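Local coordinates for protein adenylate kinase (Desulfovibrio gigas, PDB 2XB4) that probably catalyses the reversible transfer of the terminal phosphate group between ATP and AMP, yielding two ADP, and binds a zinc ion, at residues A[110-115]-A[203-208]; A[104-109]-A[198-203]. All blocks are in the same frame, centred on the assembly; numbering follows the deposited sequence.

Overall arrangement
Both interactions join the same two neighbouring parallel strands, 108-113 and 201-206, in the five-stranded sheet of the CORE domain, whose strand order is 2-3-1-4-5. Interaction 2 (104-109 with 198-203) covers the entry into the strands and interaction 1 (110-115 with 203-208) their C-terminal ends; their centres are 17 Å apart. I203 belongs to both, and a probable hydrogen bond of 2.6 Å between E111 OE1 and Y202 OH links them. Along the chain the order is 104-109, 110-115, 198-203, 203-208. The long intervening sequence carries the zinc ligands C129, H135, C151 and C154, and the chain returns from that excursion to add the outermost strand 201-206 beside 108-113.

Interaction 1: A[110-115]-A[203-208]; sequences IEILLP and IELDGE
The carboxylates of E111 and E204 stand on the same face of the sheet, with one water bridging them. It donates to E111 OE1 (2.7 Å) and to E204 OE2, linking two like charges whose nearest oxygens are 4.4 Å apart. Each has a second partner, Y202 OH at E111 OE1 and K192 NZ at E204 OE2; the lysine charge would probably offset part of the repulsion. A further carboxylate, that of E208, meets P115: E208 OE1 comes to 3.5 Å from P115 CD, with CG next nearest, and the two side chains are roughly perpendicular.

Four backbone bonds, each 2.8 Å long, hold the strands in parallel register: E111 N to I203 O, L205 N to E111 O, L113 N to L205 O and G207 N to L113 O. The last is the most bent, 147° at the hydrogen, where the second strand gives way to a turn. There D206 OD1 accepts from E208 N, an Asx turn, the donor lying above the carboxylate plane.

On the opposite face L205 lies across I110 and I112. L205 CD1 reaches 3.6 Å from I110 CG2, the branch set anti to the backbone N, and also approaches I112 CG1; helix 211-222 packs against this face through L218. On the E111 face, L113 CD1 lies against E204 CB at 3.8 Å, brought there by chi2 of 73°. Beyond the strands, L114 CD1 rests 3.4 Å from G207 C, so a methyl lies directly against backbone that carries no side chain.

I112 and L114 also touch S11, part of the tartrate pocket and of the predicted ATP site. Adjacent parallel strands ending beside a phosphate-binding loop are characteristic of the P-loop kinase CORE.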
ATOM      1  N   ILE A 110      -6.047   6.292 -33.241  1.00 15.04           N
ATOM      2  CA  ILE A 110      -5.677   4.905 -32.850  1.00 13.80           C
ATOM      3  C   ILE A 110      -6.662   4.366 -31.792  1.00 15.40           C
ATOM      4  O   ILE A 110      -6.926   5.029 -30.783  1.00 15.81           O
ATOM      5  CB  ILE A 110      -4.286   4.906 -32.239  1.00 14.94           C
ATOM      6  CG1 ILE A 110      -3.241   5.269 -33.330  1.00 16.35           C
ATOM      7  CG2 ILE A 110      -3.898   3.490 -31.614  1.00 14.39           C
ATOM      8  CD1 ILE A 110      -1.815   5.561 -32.750  1.00 17.16           C
ATOM      9  N   GLU A 111      -7.148   3.146 -31.970  1.00 13.97           N
ATOM     10  CA  GLU A 111      -7.987   2.554 -30.944  1.00 13.90           C
ATOM     11  C   GLU A 111      -7.360   1.227 -30.571  1.00 12.96           C
ATOM     12  O   GLU A 111      -7.128   0.381 -31.450  1.00 15.80           O
ATOM     13  CB  GLU A 111      -9.432   2.357 -31.445  1.00 15.54           C
ATOM     14  CG  GLU A 111     -10.326   1.680 -30.403  1.00 14.37           C
ATOM     15  CD  GLU A 111     -11.604   0.990 -30.995  1.00 19.61           C
ATOM     16  OE1 GLU A 111     -11.976   1.164 -32.192  1.00 21.87           O
ATOM     17  OE2 GLU A 111     -12.215   0.236 -30.220  1.00 21.90           O
ATOM     18  N   ILE A 112      -7.105   1.025 -29.275  1.00 11.88           N
ATOM     19  CA  ILE A 112      -6.651  -0.278 -28.797  1.00 12.56           C
ATOM     20  C   ILE A 112      -7.896  -1.080 -28.349  1.00 14.09           C
ATOM     21  O   ILE A 112      -8.647  -0.623 -27.485  1.00 16.09           O
ATOM     22  CB  ILE A 112      -5.667  -0.144 -27.637  1.00 12.42           C
ATOM     23  CG1 ILE A 112      -4.504   0.781 -28.081  1.00 17.35           C
ATOM     24  CG2 ILE A 112      -5.179  -1.606 -27.227  1.00 12.81           C
ATOM     25  CD1 ILE A 112      -3.613   1.173 -26.933  1.00 24.23           C
ATOM     26  N   LEU A 113      -8.076  -2.275 -28.924  1.00 15.84           N
ATOM     27  CA  LEU A 113      -9.322  -3.080 -28.803  1.00 16.96           C
ATOM     28  C   LEU A 113      -8.992  -4.160 -27.824  1.00 16.79           C
ATOM     29  O   LEU A 113      -7.959  -4.855 -28.009  1.00 15.56           O
ATOM     30  CB  LEU A 113      -9.657  -3.833 -30.126  1.00 17.39           C
ATOM     31  CG  LEU A 113     -10.495  -2.984 -31.067  1.00 21.89           C
ATOM     32  CD1 LEU A 113      -9.646  -1.834 -31.713  1.00 23.56           C
ATOM     33  CD2 LEU A 113     -11.094  -3.879 -32.119  1.00 26.55           C
ATOM     34  N   LEU A 114      -9.873  -4.352 -26.836  1.00 16.35           N
ATOM     35  CA  LEU A 114      -9.723  -5.460 -25.897  1.00 16.12           C
ATOM     36  C   LEU A 114     -11.145  -5.756 -25.345  1.00 15.84           C
ATOM     37  O   LEU A 114     -11.859  -4.811 -25.015  1.00 15.02           O
ATOM     38  CB  LEU A 114      -8.768  -4.942 -24.756  1.00 16.63           C
ATOM     39  CG  LEU A 114      -8.014  -5.888 -23.870  1.00 21.98           C
ATOM     40  CD1 LEU A 114      -6.981  -6.504 -24.821  1.00 24.11           C
ATOM     41  CD2 LEU A 114      -7.296  -5.162 -22.848  1.00 15.57           C
ATOM     42  N   PRO A 115     -11.562  -7.039 -25.240  1.00 16.42           N
ATOM     43  CA  PRO A 115     -12.819  -7.208 -24.540  1.00 17.94           C
ATOM     44  C   PRO A 115     -12.768  -6.736 -23.086  1.00 14.95           C
ATOM     45  O   PRO A 115     -11.744  -6.868 -22.410  1.00 13.88           O
ATOM     46  CB  PRO A 115     -13.122  -8.735 -24.636  1.00 18.53           C
ATOM     47  CG  PRO A 115     -12.186  -9.277 -25.696  1.00 21.18           C
ATOM     48  CD  PRO A 115     -11.023  -8.318 -25.759  1.00 17.33           C
ATOM     49  N   ILE A 203      -6.784   3.534 -37.022  1.00 16.72           N
ATOM     50  CA  ILE A 203      -5.956   2.329 -36.816  1.00 18.02           C
ATOM     51  C   ILE A 203      -6.559   1.536 -35.634  1.00 18.34           C
ATOM     52  O   ILE A 203      -6.792   2.124 -34.587  1.00 16.55           O
ATOM     53  CB  ILE A 203      -4.515   2.718 -36.496  1.00 18.57           C
ATOM     54  CG1 ILE A 203      -3.877   3.394 -37.733  1.00 16.49           C
ATOM     55  CG2 ILE A 203      -3.615   1.396 -36.160  1.00 19.08           C
ATOM     56  CD1 ILE A 203      -2.402   3.896 -37.445  1.00 22.65           C
ATOM     57  N   GLU A 204      -6.821   0.233 -35.822  1.00 18.18           N
ATOM     58  CA  GLU A 204      -7.350  -0.620 -34.748  1.00 19.23           C
ATOM     59  C   GLU A 204      -6.221  -1.546 -34.363  1.00 21.73           C
ATOM     60  O   GLU A 204      -5.656  -2.241 -35.248  1.00 22.66           O
ATOM     61  CB  GLU A 204      -8.500  -1.455 -35.307  1.00 21.34           C
ATOM     62  CG  GLU A 204      -9.797  -0.660 -35.576  1.00 22.76           C
ATOM     63  CD  GLU A 204     -10.907  -1.601 -36.067  1.00 33.27           C
ATOM     64  OE1 GLU A 204     -10.604  -2.651 -36.645  1.00 42.93           O
ATOM     65  OE2 GLU A 204     -12.079  -1.334 -35.859  1.00 36.22           O
ATOM     66  N   LEU A 205      -5.823  -1.508 -33.104  1.00 19.36           N
ATOM     67  CA  LEU A 205      -4.769  -2.347 -32.577  1.00 21.23           C
ATOM     68  C   LEU A 205      -5.390  -3.460 -31.729  1.00 22.38           C
ATOM     69  O   LEU A 205      -6.197  -3.189 -30.823  1.00 22.05           O
ATOM     70  CB  LEU A 205      -3.860  -1.471 -31.702  1.00 21.51           C
ATOM     71  CG  LEU A 205      -3.044  -0.430 -32.452  1.00 21.99           C
ATOM     72  CD1 LEU A 205      -2.106   0.349 -31.394  1.00 21.22           C
ATOM     73  CD2 LEU A 205      -2.186  -1.114 -33.616  1.00 21.10           C
ATOM     74  N   ASP A 206      -5.036  -4.700 -32.013  1.00 23.31           N
ATOM     75  CA  ASP A 206      -5.525  -5.830 -31.202  1.00 26.89           C
ATOM     76  C   ASP A 206      -4.707  -5.879 -29.936  1.00 27.56           C
ATOM     77  O   ASP A 206      -3.554  -6.353 -29.948  1.00 27.60           O
ATOM     78  CB  ASP A 206      -5.321  -7.166 -31.936  1.00 28.99           C
ATOM     79  CG  ASP A 206      -5.616  -8.389 -31.042  1.00 35.20           C
ATOM     80  OD1 ASP A 206      -6.152  -8.251 -29.903  1.00 31.80           O
ATOM     81  OD2 ASP A 206      -5.277  -9.507 -31.493  1.00 41.14           O
ATOM     82  N   GLY A 207      -5.334  -5.455 -28.839  1.00 26.15           N
ATOM     83  CA  GLY A 207      -4.693  -5.317 -27.535  1.00 27.48           C
ATOM     84  C   GLY A 207      -4.259  -6.610 -26.867  1.00 31.60           C
ATOM     85  O   GLY A 207      -3.527  -6.539 -25.898  1.00 32.41           O
ATOM     86  N   GLU A 208      -4.663  -7.776 -27.383  1.00 34.76           N
ATOM     87  CA  GLU A 208      -4.238  -9.079 -26.840  1.00 39.95           C
ATOM     88  C   GLU A 208      -2.840  -9.569 -27.349  1.00 44.36           C
ATOM     89  O   GLU A 208      -2.288 -10.473 -26.714  1.00 47.43           O
ATOM     90  CB  GLU A 208      -5.326 -10.185 -27.010  1.00 40.89           C
ATOM     91  CG  GLU A 208      -6.709  -9.819 -26.331  1.00 40.72           C
ATOM     92  CD  GLU A 208      -7.732 -10.972 -26.117  1.00 45.45           C
ATOM     93  OE1 GLU A 208      -8.839 -10.917 -26.757  1.00 42.02           O
ATOM     94  OE2 GLU A 208      -7.466 -11.900 -25.263  1.00 46.30           O
TER
HETATM   95  O   HOH W   1     -13.414  -0.412 -33.895  1.00 14.70           O

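Interaction 2: A[104-109]-A[198-203]; sequences MKINFV and EGFVYI
I106 and F200 come together just before strands 108-113 and 201-206 pair, at the N-terminal end of these two strands in the parallel CORE sheet of this P-loop kinase. A chi1 of 60° sets F200 CG in the crowded position between the backbone N and the carbonyl carbon. I106 CG2 lies over one face of the F200 ring, 4.1 Å from the centroid and 21° off the normal, a CH-pi contact offset toward the rim. The two side chains run alongside and point the same way, and F200 CB presses close to I106 O at 3.2 Å. Y191 of helix 184-192 touches both of them.

V109 divides its two methyls between aromatic neighbours. CG2 meets F200 CE1 at 3.7 Å, while CG1 turns toward Y202. F108 and V201 occupy the other face of the sheet side by side; F108 CD2 lies 3.8 Å from V201 CB and is nearly as close to I203 CD1, and L222 of helix 211-222 also touches the F108 side chain.

Three backbone bonds fix the parallel register. V201 N reaches N107 O at 3.1 Å from 38° above the carbonyl plane, consistent with the strand pairing only beginning here. V109 N to V201 O follows, and I203 N to V109 O, at 2.7 Å, is the shortest of the three. Strand 2-6 flanks strand 108-113, where L4 and F6 lie against I106 and V109.

Y202 has its CG anti to the backbone N, beside the carbonyl carbon, and its ring meets V109 obliquely, V109 CG1 coming to 3.4 Å from Y202 CE1.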
ATOM      1  N   MET A 104      -7.167  22.820 -37.729  1.00 22.37           N
ATOM      2  CA  MET A 104      -6.227  21.842 -37.209  1.00 25.77           C
ATOM      3  C   MET A 104      -6.701  20.435 -37.643  1.00 25.46           C
ATOM      4  O   MET A 104      -7.821  20.012 -37.320  1.00 23.74           O
ATOM      5  CB  MET A 104      -6.249  22.022 -35.678  1.00 25.63           C
ATOM      6  CG  MET A 104      -5.008  21.588 -34.934  1.00 33.34           C
ATOM      7  SD  MET A 104      -5.272  22.029 -33.182  1.00 39.90           S
ATOM      8  CE  MET A 104      -5.182  23.835 -33.205  1.00 36.20           C
ATOM      9  N   LYS A 105      -5.862  19.723 -38.373  1.00 23.34           N
ATOM     10  CA  LYS A 105      -6.251  18.457 -39.015  1.00 24.39           C
ATOM     11  C   LYS A 105      -5.866  17.256 -38.198  1.00 22.45           C
ATOM     12  O   LYS A 105      -4.760  17.173 -37.664  1.00 23.51           O
ATOM     13  CB  LYS A 105      -5.640  18.308 -40.430  1.00 25.10           C
ATOM     14  CG  LYS A 105      -6.328  19.183 -41.489  1.00 33.42           C
ATOM     15  CD  LYS A 105      -7.867  18.865 -41.629  1.00 38.52           C
ATOM     16  CE  LYS A 105      -8.400  18.796 -43.051  1.00 44.44           C
ATOM     17  NZ  LYS A 105      -8.727  20.194 -43.521  1.00 47.28           N
ATOM     18  N   ILE A 106      -6.778  16.315 -38.119  1.00 20.86           N
ATOM     19  CA  ILE A 106      -6.456  14.982 -37.555  1.00 19.41           C
ATOM     20  C   ILE A 106      -5.825  14.123 -38.668  1.00 20.35           C
ATOM     21  O   ILE A 106      -6.319  14.123 -39.824  1.00 20.28           O
ATOM     22  CB  ILE A 106      -7.740  14.263 -37.108  1.00 18.29           C
ATOM     23  CG1 ILE A 106      -8.406  14.983 -35.923  1.00 17.95           C
ATOM     24  CG2 ILE A 106      -7.422  12.790 -36.672  1.00 14.95           C
ATOM     25  CD1 ILE A 106      -9.998  14.685 -35.878  1.00 22.57           C
ATOM     26  N   ASN A 107      -4.754  13.408 -38.325  1.00 18.07           N
ATOM     27  CA  ASN A 107      -4.051  12.566 -39.299  1.00 18.77           C
ATOM     28  C   ASN A 107      -4.297  11.102 -39.005  1.00 17.44           C
ATOM     29  O   ASN A 107      -4.401  10.316 -39.927  1.00 19.67           O
ATOM     30  CB  ASN A 107      -2.528  12.855 -39.322  1.00 19.71           C
ATOM     31  CG  ASN A 107      -2.224  14.293 -39.730  1.00 24.39           C
ATOM     32  OD1 ASN A 107      -2.489  14.688 -40.854  1.00 30.86           O
ATOM     33  ND2 ASN A 107      -1.773  15.099 -38.795  1.00 18.75           N
ATOM     34  N   PHE A 108      -4.379  10.714 -37.738  1.00 15.55           N
ATOM     35  CA  PHE A 108      -4.602   9.343 -37.369  1.00 17.12           C
ATOM     36  C   PHE A 108      -5.470   9.267 -36.117  1.00 16.89           C
ATOM     37  O   PHE A 108      -5.330  10.087 -35.206  1.00 15.04           O
ATOM     38  CB  PHE A 108      -3.254   8.658 -37.048  1.00 18.18           C
ATOM     39  CG  PHE A 108      -2.334   8.524 -38.273  1.00 21.26           C
ATOM     40  CD1 PHE A 108      -1.338   9.478 -38.548  1.00 22.48           C
ATOM     41  CD2 PHE A 108      -2.491   7.449 -39.150  1.00 20.56           C
ATOM     42  CE1 PHE A 108      -0.493   9.354 -39.666  1.00 22.31           C
ATOM     43  CE2 PHE A 108      -1.651   7.325 -40.328  1.00 22.62           C
ATOM     44  CZ  PHE A 108      -0.651   8.271 -40.573  1.00 26.71           C
ATOM     45  N   VAL A 109      -6.258   8.207 -36.009  1.00 15.03           N
ATOM     46  CA  VAL A 109      -6.921   7.953 -34.726  1.00 15.17           C
ATOM     47  C   VAL A 109      -6.579   6.524 -34.430  1.00 15.13           C
ATOM     48  O   VAL A 109      -6.776   5.622 -35.290  1.00 16.62           O
ATOM     49  CB  VAL A 109      -8.501   8.133 -34.818  1.00 14.23           C
ATOM     50  CG1 VAL A 109      -9.227   7.572 -33.550  1.00 15.22           C
ATOM     51  CG2 VAL A 109      -8.822   9.566 -35.046  1.00 16.48           C
ATOM     52  N   GLU A 198     -13.106  12.554 -44.044  1.00 18.99           N
ATOM     53  CA  GLU A 198     -12.285  13.653 -43.518  1.00 22.84           C
ATOM     54  C   GLU A 198     -10.782  13.475 -43.776  1.00 24.78           C
ATOM     55  O   GLU A 198      -9.980  14.354 -43.439  1.00 27.12           O
ATOM     56  CB  GLU A 198     -12.536  13.871 -41.998  1.00 21.61           C
ATOM     57  CG  GLU A 198     -14.013  14.251 -41.682  1.00 23.30           C
ATOM     58  CD  GLU A 198     -14.458  15.595 -42.309  1.00 26.39           C
ATOM     59  OE1 GLU A 198     -13.606  16.484 -42.483  1.00 25.86           O
ATOM     60  OE2 GLU A 198     -15.660  15.810 -42.540  1.00 26.49           O
ATOM     61  N   GLY A 199     -10.405  12.371 -44.406  1.00 24.69           N
ATOM     62  CA  GLY A 199      -9.022  12.193 -44.911  1.00 25.73           C
ATOM     63  C   GLY A 199      -8.075  11.853 -43.761  1.00 26.05           C
ATOM     64  O   GLY A 199      -6.901  12.239 -43.791  1.00 27.15           O
ATOM     65  N   PHE A 200      -8.554  11.140 -42.727  1.00 23.23           N
ATOM     66  CA  PHE A 200      -7.597  10.580 -41.726  1.00 21.60           C
ATOM     67  C   PHE A 200      -7.653   9.063 -41.652  1.00 21.42           C
ATOM     68  O   PHE A 200      -8.576   8.472 -42.195  1.00 23.21           O
ATOM     69  CB  PHE A 200      -7.688  11.249 -40.330  1.00 21.47           C
ATOM     70  CG  PHE A 200      -9.064  11.127 -39.628  1.00 18.40           C
ATOM     71  CD1 PHE A 200      -9.394   9.990 -38.923  1.00 17.20           C
ATOM     72  CD2 PHE A 200      -9.985  12.178 -39.708  1.00 17.32           C
ATOM     73  CE1 PHE A 200     -10.633   9.893 -38.218  1.00 16.51           C
ATOM     74  CE2 PHE A 200     -11.226  12.152 -38.963  1.00 16.42           C
ATOM     75  CZ  PHE A 200     -11.552  10.970 -38.228  1.00 12.60           C
ATOM     76  N   VAL A 201      -6.645   8.431 -41.060  1.00 18.97           N
ATOM     77  CA  VAL A 201      -6.621   7.004 -41.034  1.00 19.97           C
ATOM     78  C   VAL A 201      -6.970   6.492 -39.613  1.00 19.45           C
ATOM     79  O   VAL A 201      -6.453   6.983 -38.646  1.00 16.27           O
ATOM     80  CB  VAL A 201      -5.244   6.473 -41.536  1.00 20.06           C
ATOM     81  CG1 VAL A 201      -5.093   4.978 -41.266  1.00 25.41           C
ATOM     82  CG2 VAL A 201      -4.951   6.815 -43.113  1.00 19.78           C
ATOM     83  N   TYR A 202      -7.882   5.519 -39.523  1.00 18.26           N
ATOM     84  CA  TYR A 202      -8.312   4.979 -38.234  1.00 18.02           C
ATOM     85  C   TYR A 202      -7.615   3.622 -38.054  1.00 19.55           C
ATOM     86  O   TYR A 202      -7.775   2.694 -38.895  1.00 19.52           O
ATOM     87  CB  TYR A 202      -9.817   4.779 -38.232  1.00 17.18           C
ATOM     88  CG  TYR A 202     -10.396   4.418 -36.824  1.00 15.90           C
ATOM     89  CD1 TYR A 202     -10.788   5.424 -35.944  1.00 17.64           C
ATOM     90  CD2 TYR A 202     -10.561   3.078 -36.427  1.00 18.19           C
ATOM     91  CE1 TYR A 202     -11.370   5.132 -34.707  1.00 15.89           C
ATOM     92  CE2 TYR A 202     -11.117   2.746 -35.123  1.00 15.78           C
ATOM     93  CZ  TYR A 202     -11.533   3.801 -34.313  1.00 15.38           C
ATOM     94  OH  TYR A 202     -12.132   3.623 -33.093  1.00 14.82           O
ATOM     95  N   ILE A 203      -6.784   3.534 -37.022  1.00 16.72           N
ATOM     96  CA  ILE A 203      -5.956   2.329 -36.816  1.00 18.02           C
ATOM     97  C   ILE A 203      -6.559   1.536 -35.634  1.00 18.34           C
ATOM     98  O   ILE A 203      -6.792   2.124 -34.587  1.00 16.55           O
ATOM     99  CB  ILE A 203      -4.515   2.718 -36.496  1.00 18.57           C
ATOM    100  CG1 ILE A 203      -3.877   3.394 -37.733  1.00 16.49           C
ATOM    101  CG2 ILE A 203      -3.615   1.396 -36.160  1.00 19.08           C
ATOM    102  CD1 ILE A 203      -2.402   3.896 -37.445  1.00 22.65           C
TER
HETATM  103  O   HOH W   2      -8.179  15.260 -41.550  1.00 26.42           O